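TetR transcriptional regulator (Chloroflexus aurantiacus, PDB 3QBM) probably binds DNA as a TetR-type transcriptional regulator and forms a two-chain assembly. Local coordinates at residues 11-16 against 55-60; 75-78 against 82-85; 105-110 against 164-169; 150-155 against 194-199. All coordinates share one frame; numbering follows the deposited sequence. Where two conformers were deposited one is given.

Interaction 1 of 4, residues 11-16 against 55-60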
loop_
_atom_site.group_PDB
_atom_site.type_symbol
_atom_site.label_atom_id
_atom_site.label_comp_id
_atom_site.label_asym_id
_atom_site.label_seq_id
_atom_site.Cartn_x
_atom_site.Cartn_y
_atom_site.Cartn_z
ATOM N N ARG A 11 -22.152 16.267 6.199
ATOM C CA ARG A 11 -21.394 16.238 7.452
ATOM C C ARG A 11 -21.130 14.821 7.943
ATOM O O ARG A 11 -20.029 14.501 8.376
ATOM C CB ARG A 11 -22.139 16.989 8.560
ATOM C CG ARG A 11 -22.318 18.495 8.377
ATOM C CD ARG A 11 -23.248 19.030 9.483
ATOM N NE ARG A 11 -23.037 20.449 9.796
ATOM C CZ ARG A 11 -23.644 21.478 9.196
ATOM N NH1 ARG A 11 -24.552 21.290 8.235
ATOM N NH2 ARG A 11 -23.339 22.719 9.574
ATOM N N VAL A 12 -22.137 13.963 7.909
ATOM C CA VAL A 12 -21.934 12.603 8.382
ATOM C C VAL A 12 -20.912 11.887 7.502
ATOM O O VAL A 12 -19.988 11.289 8.011
ATOM C CB VAL A 12 -23.253 11.807 8.456
ATOM C CG1 VAL A 12 -22.977 10.377 8.893
ATOM C CG2 VAL A 12 -24.212 12.489 9.431
ATOM N N VAL A 13 -21.090 11.969 6.182
ATOM C CA VAL A 13 -20.202 11.300 5.244
ATOM C C VAL A 13 -18.767 11.766 5.455
ATOM O O VAL A 13 -17.846 10.949 5.457
ATOM C CB VAL A 13 -20.639 11.526 3.767
ATOM C CG1 VAL A 13 -19.530 11.217 2.844
ATOM C CG2 VAL A 13 -21.870 10.687 3.424
ATOM N N ALA A 14 -18.570 13.069 5.652
ATOM C CA ALA A 14 -17.213 13.630 5.864
ATOM C C ALA A 14 -16.588 13.079 7.154
ATOM O O ALA A 14 -15.430 12.684 7.183
ATOM C CB ALA A 14 -17.227 15.164 5.876
ATOM N N GLN A 15 -17.357 13.037 8.222
ATOM C CA GLN A 15 -16.835 12.483 9.484
ATOM C C GLN A 15 -16.599 10.964 9.417
ATOM O O GLN A 15 -15.625 10.446 9.981
ATOM C CB GLN A 15 -17.789 12.794 10.631
ATOM C CG GLN A 15 -18.001 14.301 10.875
ATOM C CD GLN A 15 -16.731 15.015 11.298
ATOM O OE1 GLN A 15 -15.858 14.442 11.958
ATOM N NE2 GLN A 15 -16.625 16.280 10.911
ATOM N N ALA A 16 -17.509 10.248 8.756
ATOM C CA ALA A 16 -17.350 8.788 8.603
ATOM C C ALA A 16 -16.053 8.516 7.846
ATOM O O ALA A 16 -15.261 7.663 8.248
ATOM C CB ALA A 16 -18.511 8.187 7.863
ATOM N N ALA A 55 -20.631 3.703 4.299
ATOM C CA ALA A 55 -19.248 3.455 3.915
ATOM C C ALA A 55 -18.984 3.837 2.448
ATOM O O ALA A 55 -17.953 4.437 2.110
ATOM C CB ALA A 55 -18.912 1.977 4.168
ATOM N N LEU A 56 -19.899 3.460 1.561
ATOM C CA LEU A 56 -19.799 3.788 0.131
ATOM C C LEU A 56 -19.856 5.273 -0.112
ATOM O O LEU A 56 -19.087 5.818 -0.917
ATOM C CB LEU A 56 -20.879 3.096 -0.697
ATOM C CG LEU A 56 -20.831 1.571 -0.793
ATOM C CD1 LEU A 56 -22.087 1.017 -1.481
ATOM C CD2 LEU A 56 -19.507 1.070 -1.474
ATOM N N ALA A 57 -20.760 5.955 0.585
ATOM C CA ALA A 57 -20.863 7.399 0.432
ATOM C C ALA A 57 -19.603 8.083 0.978
ATOM O O ALA A 57 -19.097 9.022 0.354
ATOM C CB ALA A 57 -22.097 7.904 1.115
ATOM N N ALA A 58 -19.093 7.578 2.106
ATOM C CA ALA A 58 -17.855 8.063 2.741
ATOM C C ALA A 58 -16.657 7.884 1.815
ATOM O O ALA A 58 -15.794 8.770 1.765
ATOM C CB ALA A 58 -17.588 7.361 4.090
ATOM N N PHE A 59 -16.572 6.760 1.091
ATOM C CA PHE A 59 -15.497 6.624 0.107
ATOM C C PHE A 59 -15.655 7.618 -1.057
ATOM O O PHE A 59 -14.683 8.279 -1.461
ATOM C CB PHE A 59 -15.388 5.237 -0.488
ATOM C CG PHE A 59 -14.232 5.107 -1.445
ATOM C CD1 PHE A 59 -12.973 4.845 -0.968
ATOM C CD2 PHE A 59 -14.399 5.348 -2.812
ATOM C CE1 PHE A 59 -11.886 4.798 -1.840
ATOM C CE2 PHE A 59 -13.327 5.293 -3.687
ATOM C CZ PHE A 59 -12.092 5.010 -3.215
ATOM N N ASP A 60 -16.857 7.704 -1.618
ATOM C CA ASP A 60 -17.116 8.636 -2.737
ATOM C C ASP A 60 -16.666 10.043 -2.359
ATOM O O ASP A 60 -16.140 10.789 -3.189
ATOM C CB ASP A 60 -18.598 8.620 -3.133
ATOM C CG ASP A 60 -18.986 7.349 -3.817
ATOM O OD1 ASP A 60 -18.101 6.548 -4.218
ATOM O OD2 ASP A 60 -20.195 7.088 -3.908
#
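V13 and A58 mark the crossing of helix segments 11-16 and 55-60, their CA atoms 4.7 Å apart, where the short axes come within 8.2 Å of each other at 82°, nearly a right angle. Such a close approach is allowed by small residues: A16 on one helix, A57 and A58 on the other. V13 supplies the only larger side chain of the interface, and its two methyls divide the work. A chi1 of 162° carries CG1 away from its own backbone N and against the backbone of the second helix, 3.3 Å from A57 O and 3.6 Å from A58 CA. CG2, beside the backbone N, packs on the alanine methyl, V13 CG2 to A57 CB being 3.6 Å.

This is the join between the first helix of the TetR-type DNA-binding domain, a three-helix bundle whose predicted helix-turn-helix spans residues 29-48, and the long helix 51-74 that leads into the C-terminal domain. F48 and Y61 also touch V13, so the valine is wrapped from beyond these two segments.

One turn along from V13, methyl meets methyl, A16 CB lying 4.0 Å from A58 CB. The same A58 methyl rests against the first helix's backbone, with A58 CB 3.8 Å from V13 O.

Interaction 2 of 4, residues 75-78 against 82-85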
loop_
_atom_site.group_PDB
_atom_site.type_symbol
_atom_site.label_atom_id
_atom_site.label_comp_id
_atom_site.label_asym_id
_atom_site.label_seq_id
_atom_site.Cartn_x
_atom_site.Cartn_y
_atom_site.Cartn_z
ATOM N N ALA A 75 -3.071 21.922 -12.156
ATOM C CA ALA A 75 -3.555 23.042 -12.938
ATOM C C ALA A 75 -2.472 24.060 -13.255
ATOM O O ALA A 75 -1.643 24.412 -12.410
ATOM C CB ALA A 75 -4.703 23.738 -12.213
ATOM N N GLY A 76 -2.450 24.464 -14.520
ATOM C CA GLY A 76 -1.672 25.605 -14.956
ATOM C C GLY A 76 -0.240 25.454 -15.374
ATOM O O GLY A 76 0.431 26.456 -15.471
ATOM N N HIS A 77 0.250 24.229 -15.578
ATOM C CA HIS A 77 1.632 24.022 -15.991
ATOM C C HIS A 77 1.775 24.275 -17.515
ATOM O O HIS A 77 0.826 24.127 -18.289
ATOM C CB HIS A 77 2.137 22.628 -15.583
ATOM C CG HIS A 77 2.225 22.448 -14.100
ATOM N ND1 HIS A 77 3.312 22.865 -13.366
ATOM C CD2 HIS A 77 1.343 21.941 -13.211
ATOM C CE1 HIS A 77 3.101 22.607 -12.088
ATOM N NE2 HIS A 77 1.903 22.075 -11.966
ATOM N N LYS A 78 2.963 24.674 -17.926
ATOM C CA LYS A 78 3.201 25.094 -19.308
ATOM C C LYS A 78 3.821 23.993 -20.177
ATOM O O LYS A 78 3.987 24.214 -21.373
ATOM C CB LYS A 78 4.098 26.355 -19.360
ATOM C CG LYS A 78 5.503 26.186 -18.757
ATOM C CD LYS A 78 6.269 27.500 -18.681
ATOM C CE LYS A 78 7.581 27.339 -17.909
ATOM N NZ LYS A 78 8.229 28.676 -17.647
ATOM N N ASP A 82 6.137 18.878 -16.791
ATOM C CA ASP A 82 5.919 19.620 -15.545
ATOM C C ASP A 82 4.639 19.133 -14.897
ATOM O O ASP A 82 4.588 18.965 -13.685
ATOM C CB ASP A 82 5.853 21.132 -15.777
ATOM C CG ASP A 82 7.182 21.726 -16.249
ATOM O OD1 ASP A 82 8.205 21.047 -16.234
ATOM O OD2 ASP A 82 7.185 22.887 -16.649
ATOM N N THR A 83 3.592 18.929 -15.695
ATOM C CA THR A 83 2.330 18.450 -15.186
ATOM C C THR A 83 2.431 17.042 -14.613
ATOM O O THR A 83 1.896 16.747 -13.531
ATOM C CB THR A 83 1.230 18.463 -16.284
ATOM O OG1 THR A 83 1.274 19.716 -16.976
ATOM C CG2 THR A 83 -0.112 18.226 -15.631
ATOM N N ILE A 84 3.177 16.174 -15.287
ATOM C CA ILE A 84 3.334 14.809 -14.780
ATOM C C ILE A 84 4.135 14.814 -13.451
ATOM O O ILE A 84 3.791 14.122 -12.509
ATOM C CB ILE A 84 3.966 13.865 -15.815
ATOM C CG1 ILE A 84 2.975 13.633 -16.958
ATOM C CG2 ILE A 84 4.234 12.519 -15.174
ATOM C CD1 ILE A 84 3.616 13.069 -18.257
ATOM N N ILE A 85 5.167 15.625 -13.383
ATOM C CA ILE A 85 5.959 15.738 -12.152
ATOM C C ILE A 85 5.103 16.375 -11.005
ATOM O O ILE A 85 5.250 16.032 -9.850
ATOM C CB ILE A 85 7.280 16.507 -12.457
ATOM C CG1 ILE A 85 8.168 15.676 -13.362
ATOM C CG2 ILE A 85 8.010 16.895 -11.154
ATOM C CD1 ILE A 85 9.493 16.310 -13.726
HETATM O O HOH W 1 -1.116 21.635 -16.352
HETATM O O HOH W 2 4.963 24.494 -15.872
#
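H77 folds back over D82 and T83 in the interhelix loop that follows helix 51-74 and enters the TetR-type C-terminal domain, so that the loop lies against the first turn of helix 80-92. The van der Waals contacts centre on the histidine. Its CG is set beside the backbone N (chi1 -66°), and H77 CB comes within 3.3 Å of T83 OG1. The ring has D82 O over the middle of one face, 4.1 Å above the plane, while H77 ND1 sits 3.9 Å from D82 CB. Ring and carboxylate planes are turned 72° apart.

Charge plays a looser part. K78 NZ stays 6.0 Å from D82 OD2, too far for a salt bridge, and D82 OD1 has a long, weak ion pair with R197 near the C-terminus.

The polar links between the segments run through water. One molecule accepts from H77 N and also bonds T83 OG1, a hydroxyl that is hydrogen-bonded to H79 O as well. A second lies at the edge of the imidazole, in its plane, with a weak bond to H77 ND1; this water oxygen accepts from K78 N (2.9 Å) and donates to D82 OD2 (2.9 Å).

Interaction 3 of 4, residues 105-110 against 164-169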
loop_
_atom_site.group_PDB
_atom_site.type_symbol
_atom_site.label_atom_id
_atom_site.label_comp_id
_atom_site.label_asym_id
_atom_site.label_seq_id
_atom_site.Cartn_x
_atom_site.Cartn_y
_atom_site.Cartn_z
ATOM N N PRO A 105 -6.690 7.694 1.186
ATOM C CA PRO A 105 -7.851 6.790 1.309
ATOM C C PRO A 105 -7.972 5.775 0.188
ATOM O O PRO A 105 -8.655 4.737 0.346
ATOM C CB PRO A 105 -9.037 7.752 1.300
ATOM C CG PRO A 105 -8.562 8.882 0.449
ATOM C CD PRO A 105 -7.096 9.052 0.786
ATOM N N ILE A 106 -7.299 6.034 -0.932
ATOM C CA ILE A 106 -7.278 5.099 -2.050
ATOM C C ILE A 106 -6.437 3.874 -1.648
ATOM O O ILE A 106 -6.897 2.713 -1.748
ATOM C CB ILE A 106 -6.754 5.780 -3.340
ATOM C CG1 ILE A 106 -7.468 7.117 -3.598
ATOM C CG2 ILE A 106 -6.938 4.864 -4.582
ATOM C CD1 ILE A 106 -8.974 7.023 -3.666
ATOM N N LEU A 107 -5.207 4.140 -1.188
ATOM C CA LEU A 107 -4.320 3.116 -0.645
ATOM C C LEU A 107 -4.980 2.389 0.528
ATOM O O LEU A 107 -5.015 1.152 0.574
ATOM C CB LEU A 107 -2.986 3.735 -0.200
ATOM C CG LEU A 107 -1.954 2.909 0.569
ATOM C CD1 LEU A 107 -1.480 1.711 -0.259
ATOM C CD2 LEU A 107 -0.756 3.765 1.074
ATOM N N ASN A 108 -5.458 3.140 1.503
ATOM C CA ASN A 108 -6.019 2.517 2.686
ATOM C C ASN A 108 -7.247 1.624 2.358
ATOM O O ASN A 108 -7.389 0.516 2.904
ATOM C CB ASN A 108 -6.397 3.575 3.714
ATOM C CG ASN A 108 -5.198 4.291 4.317
ATOM O OD1 ASN A 108 -4.036 3.889 4.143
ATOM N ND2 ASN A 108 -5.481 5.390 5.018
ATOM N N THR A 109 -8.146 2.095 1.482
ATOM C CA THR A 109 -9.333 1.340 1.111
ATOM C C THR A 109 -8.956 0.165 0.220
ATOM O O THR A 109 -9.593 -0.878 0.313
ATOM C CB THR A 109 -10.401 2.222 0.433
ATOM O OG1 THR A 109 -10.746 3.331 1.291
ATOM C CG2 THR A 109 -11.652 1.405 0.053
ATOM N N ALA A 110 -7.881 0.291 -0.578
ATOM C CA ALA A 110 -7.428 -0.813 -1.402
ATOM C C ALA A 110 -7.076 -2.009 -0.546
ATOM O O ALA A 110 -7.493 -3.104 -0.866
ATOM C CB ALA A 110 -6.183 -0.426 -2.240
ATOM N N THR A 164 4.812 3.453 -7.273
ATOM C CA THR A 164 5.921 4.054 -6.522
ATOM C C THR A 164 5.475 5.014 -5.454
ATOM O O THR A 164 5.956 4.942 -4.287
ATOM C CB THR A 164 6.888 4.760 -7.473
ATOM O OG1 THR A 164 7.326 3.803 -8.459
ATOM C CG2 THR A 164 8.122 5.307 -6.711
HETATM N N MSE A 165 4.601 5.929 -5.845
HETATM C CA MSE A 165 4.167 6.997 -4.953
HETATM C C MSE A 165 3.290 6.438 -3.830
HETATM O O MSE A 165 3.481 6.802 -2.669
HETATM C CB MSE A 165 3.493 8.151 -5.712
HETATM C CG MSE A 165 4.406 8.917 -6.666
HETATM SE SE MSE A 165 6.242 9.330 -6.079
HETATM C CE MSE A 165 5.854 10.584 -4.637
ATOM N N GLU A 166 2.383 5.510 -4.133
ATOM C CA GLU A 166 1.539 4.935 -3.104
ATOM C C GLU A 166 2.352 4.080 -2.140
ATOM O O GLU A 166 2.101 4.139 -0.933
ATOM C CB GLU A 166 0.385 4.106 -3.693
ATOM C CG GLU A 166 -0.706 4.923 -4.324
ATOM C CD GLU A 166 -1.603 5.632 -3.328
ATOM O OE1 GLU A 166 -1.150 6.017 -2.226
ATOM O OE2 GLU A 166 -2.775 5.791 -3.666
ATOM N N GLY A 167 3.308 3.284 -2.651
ATOM C CA GLY A 167 4.241 2.534 -1.782
ATOM C C GLY A 167 5.063 3.450 -0.849
ATOM O O GLY A 167 5.276 3.177 0.341
ATOM N N ALA A 168 5.461 4.591 -1.377
ATOM C CA ALA A 168 6.170 5.568 -0.571
ATOM C C ALA A 168 5.278 6.212 0.496
ATOM O O ALA A 168 5.748 6.474 1.597
ATOM C CB ALA A 168 6.802 6.581 -1.460
ATOM N N VAL A 169 4.010 6.464 0.177
ATOM C CA VAL A 169 3.009 6.929 1.167
ATOM C C VAL A 169 2.923 5.918 2.325
ATOM O O VAL A 169 3.002 6.308 3.510
ATOM C CB VAL A 169 1.625 7.136 0.567
ATOM C CG1 VAL A 169 0.584 7.369 1.679
ATOM C CG2 VAL A 169 1.631 8.329 -0.379
#
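L107 reaches out from helix 105-113 and lands between the base of E166 and V169 on helix 154-175, both helices of the TetR-type C-terminal domain; the short axes cross at 79°, 10.3 Å apart. With chi1 at 172° the leucine extends toward helix 154-175 and puts CD2 3.5 Å from E166 O. It lies flank to flank with V169, the two pointing opposite ways, L107 CD2 meeting V169 CG1 at 3.9 Å. L107 is also close to I111, which with D114 binds magnesium in this entry, the ion about 8 Å from the leucine side chain.

E166 comes the other way. Its chain is bent at chi2 (-74°), which lays the carboxylate alongside the root of the leucine, E166 OE1 being 3.6 Å from L107 CB. E166 OE2 faces the first turn of helix 105-113, 4.0 Å from I106 CB. M170 of the second subunit packs on both L107 and E166, making the contact part of the subunit interface.

With an alanine here instead of E166, L107 CB and the flank of I106 would probably lose the carboxylate lying against them, opening a gap. Both carboxylate oxygens are buried without a partner in the model, which may raise the acid's pKa, although the nearby helix N-terminus would tend to oppose that shift.

Interaction 4 of 4, residues 150-155 against 194-199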
loop_
_atom_site.group_PDB
_atom_site.type_symbol
_atom_site.label_atom_id
_atom_site.label_comp_id
_atom_site.label_asym_id
_atom_site.label_seq_id
_atom_site.Cartn_x
_atom_site.Cartn_y
_atom_site.Cartn_z
ATOM N N PRO A 150 8.067 9.721 -28.436
ATOM C CA PRO A 150 6.936 8.915 -28.919
ATOM C C PRO A 150 6.896 7.462 -28.460
ATOM O O PRO A 150 5.814 6.859 -28.432
ATOM C CB PRO A 150 7.059 8.969 -30.455
ATOM C CG PRO A 150 8.170 9.820 -30.772
ATOM C CD PRO A 150 8.870 10.312 -29.526
ATOM N N GLU A 151 8.047 6.933 -28.048
ATOM C CA GLU A 151 8.149 5.524 -27.666
ATOM C C GLU A 151 7.642 5.266 -26.252
ATOM O O GLU A 151 7.512 4.108 -25.864
ATOM C CB GLU A 151 9.598 5.039 -27.783
ATOM C CG GLU A 151 10.144 5.138 -29.228
ATOM C CD GLU A 151 10.652 6.530 -29.595
ATOM O OE1 GLU A 151 11.032 7.287 -28.670
ATOM O OE2 GLU A 151 10.694 6.853 -30.795
ATOM N N VAL A 152 7.331 6.335 -25.507
ATOM C CA VAL A 152 6.870 6.200 -24.141
ATOM C C VAL A 152 5.520 5.508 -24.065
ATOM O O VAL A 152 4.567 5.917 -24.716
ATOM C CB VAL A 152 6.856 7.564 -23.410
ATOM C CG1 VAL A 152 6.187 7.450 -21.992
ATOM C CG2 VAL A 152 8.277 8.116 -23.358
ATOM N N ASP A 153 5.464 4.422 -23.297
ATOM C CA ASP A 153 4.205 3.702 -23.043
ATOM C C ASP A 153 3.522 4.380 -21.844
ATOM O O ASP A 153 4.001 4.269 -20.706
ATOM C CB ASP A 153 4.505 2.236 -22.742
ATOM C CG ASP A 153 3.272 1.410 -22.588
ATOM O OD1 ASP A 153 2.308 1.835 -21.886
ATOM O OD2 ASP A 153 3.271 0.303 -23.192
ATOM N N ALA A 154 2.426 5.074 -22.132
ATOM C CA ALA A 154 1.722 5.916 -21.165
ATOM C C ALA A 154 1.201 5.133 -19.982
ATOM O O ALA A 154 1.405 5.531 -18.859
ATOM C CB ALA A 154 0.583 6.675 -21.830
ATOM N N ASP A 155 0.518 4.033 -20.229
ATOM C CA ASP A 155 -0.032 3.282 -19.117
ATOM C C ASP A 155 1.031 2.615 -18.273
ATOM O O ASP A 155 0.838 2.506 -17.051
ATOM C CB ASP A 155 -1.043 2.239 -19.560
ATOM C CG ASP A 155 -1.923 1.769 -18.383
ATOM O OD1 ASP A 155 -2.604 2.621 -17.771
ATOM O OD2 ASP A 155 -1.933 0.570 -18.068
ATOM N N GLN A 194 14.944 12.703 -17.551
ATOM C CA GLN A 194 16.073 12.167 -18.300
ATOM C C GLN A 194 15.678 11.255 -19.455
ATOM O O GLN A 194 16.315 11.280 -20.504
ATOM C CB GLN A 194 17.046 11.411 -17.368
ATOM C CG GLN A 194 17.773 12.316 -16.392
ATOM C CD GLN A 194 18.767 11.580 -15.514
ATOM O OE1 GLN A 194 18.770 10.347 -15.441
ATOM N NE2 GLN A 194 19.611 12.342 -14.818
ATOM N N GLN A 195 14.629 10.451 -19.263
ATOM C CA GLN A 195 14.255 9.426 -20.231
ATOM C C GLN A 195 12.906 9.539 -20.929
ATOM O O GLN A 195 12.704 8.885 -21.921
ATOM C CB GLN A 195 14.329 8.037 -19.562
ATOM C CG GLN A 195 15.688 7.745 -18.913
ATOM C CD GLN A 195 15.882 6.282 -18.532
ATOM O OE1 GLN A 195 15.524 5.381 -19.295
ATOM N NE2 GLN A 195 16.503 6.040 -17.385
ATOM N N VAL A 196 11.979 10.327 -20.394
ATOM C CA VAL A 196 10.659 10.499 -20.981
ATOM C C VAL A 196 10.566 11.827 -21.737
ATOM O O VAL A 196 10.021 11.871 -22.869
ATOM C CB VAL A 196 9.594 10.367 -19.909
ATOM C CG1 VAL A 196 8.190 10.817 -20.400
ATOM C CG2 VAL A 196 9.532 8.907 -19.402
ATOM N N ARG A 197 11.122 12.890 -21.148
ATOM C CA ARG A 197 11.112 14.210 -21.736
ATOM C C ARG A 197 12.004 14.230 -22.971
ATOM O O ARG A 197 13.151 13.783 -22.930
ATOM C CB ARG A 197 11.640 15.232 -20.734
ATOM C CG ARG A 197 11.550 16.695 -21.144
ATOM C CD ARG A 197 11.821 17.596 -19.952
ATOM N NE ARG A 197 11.641 19.003 -20.309
ATOM C CZ ARG A 197 11.048 19.927 -19.543
ATOM N NH1 ARG A 197 10.593 19.630 -18.334
ATOM N NH2 ARG A 197 10.897 21.161 -20.006
ATOM N N LEU A 198 11.501 14.830 -24.031
ATOM C CA LEU A 198 12.256 14.932 -25.269
ATOM C C LEU A 198 12.803 16.321 -25.418
ATOM O O LEU A 198 13.973 16.478 -25.759
ATOM C CB LEU A 198 11.372 14.578 -26.466
ATOM C CG LEU A 198 11.979 14.665 -27.877
ATOM C CD1 LEU A 198 13.197 13.828 -27.936
ATOM C CD2 LEU A 198 10.916 14.248 -28.941
ATOM N N ALA A 199 11.943 17.322 -25.261
ATOM C CA ALA A 199 12.341 18.729 -25.357
ATOM C C ALA A 199 11.383 19.574 -24.528
ATOM O O ALA A 199 10.420 19.049 -23.993
ATOM C CB ALA A 199 12.373 19.198 -26.789
ATOM O OXT ALA A 199 11.574 20.776 -24.379
#
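The far end of the C-terminal helical domain is closed here: the loop entering helix 154-175 packs against the end of helix 179-196 and the tail that follows it. V152 and V196 form the centre, their CA atoms 6.5 Å apart. The two valines meet methyl to methyl, V152 CG2 lying 4.0 Å from V196 CG1, and their side chains lie roughly perpendicular. In V152 the first torsion (chi1 173°) sends CG1 opposite the residue's own N and turns the other methyl, CG2, beside that N and onto V196, where it also approaches V196 CA at 4.1 Å.

Toward the surface the packing thins out. P150 directs its CB away from the tail, yet its ring still makes a loose touch, P150 CD to L198 CD2 at 4.5 Å. The contact between the segments is thus wholly apolar, while the polar fastening lies next door: the backbone of V196 bonds to R149 and that of L198 to E147. V139 of helix 118-144 lies against V152.

Residues 194-196 form a pi-type turn, after which R197 is extended. On the other side D153 is the N-cap of helix 154-175, its OD1 accepting from R156 N. Q195 packs on Q195 of the second subunit, in keeping with the TetR fold, in which the last two long helices of each subunit commonly build a four-helix dimer interface.

The contacts spread from the predicted DNA-binding end to the far end of the all-helical chain. Interaction 1 joins helices 2-23 and 51-74, and it touches interaction 3 directly through F59, packed on I106 and T109, although their centres are about 19 Å apart; this ties the N-terminal domain to the C-terminal one. Helix 51-74 then runs toward interaction 2, whose centre is about 31 Å from that of interaction 1. Interactions 2 and 4 lie about 15 Å apart, centre to centre. Interactions 3 and 4 share helix 154-175 and alternate along the chain, whereas interactions 1, 2 and 3 follow in series. The set thus probably links the DNA-binding domain to the dimerising one.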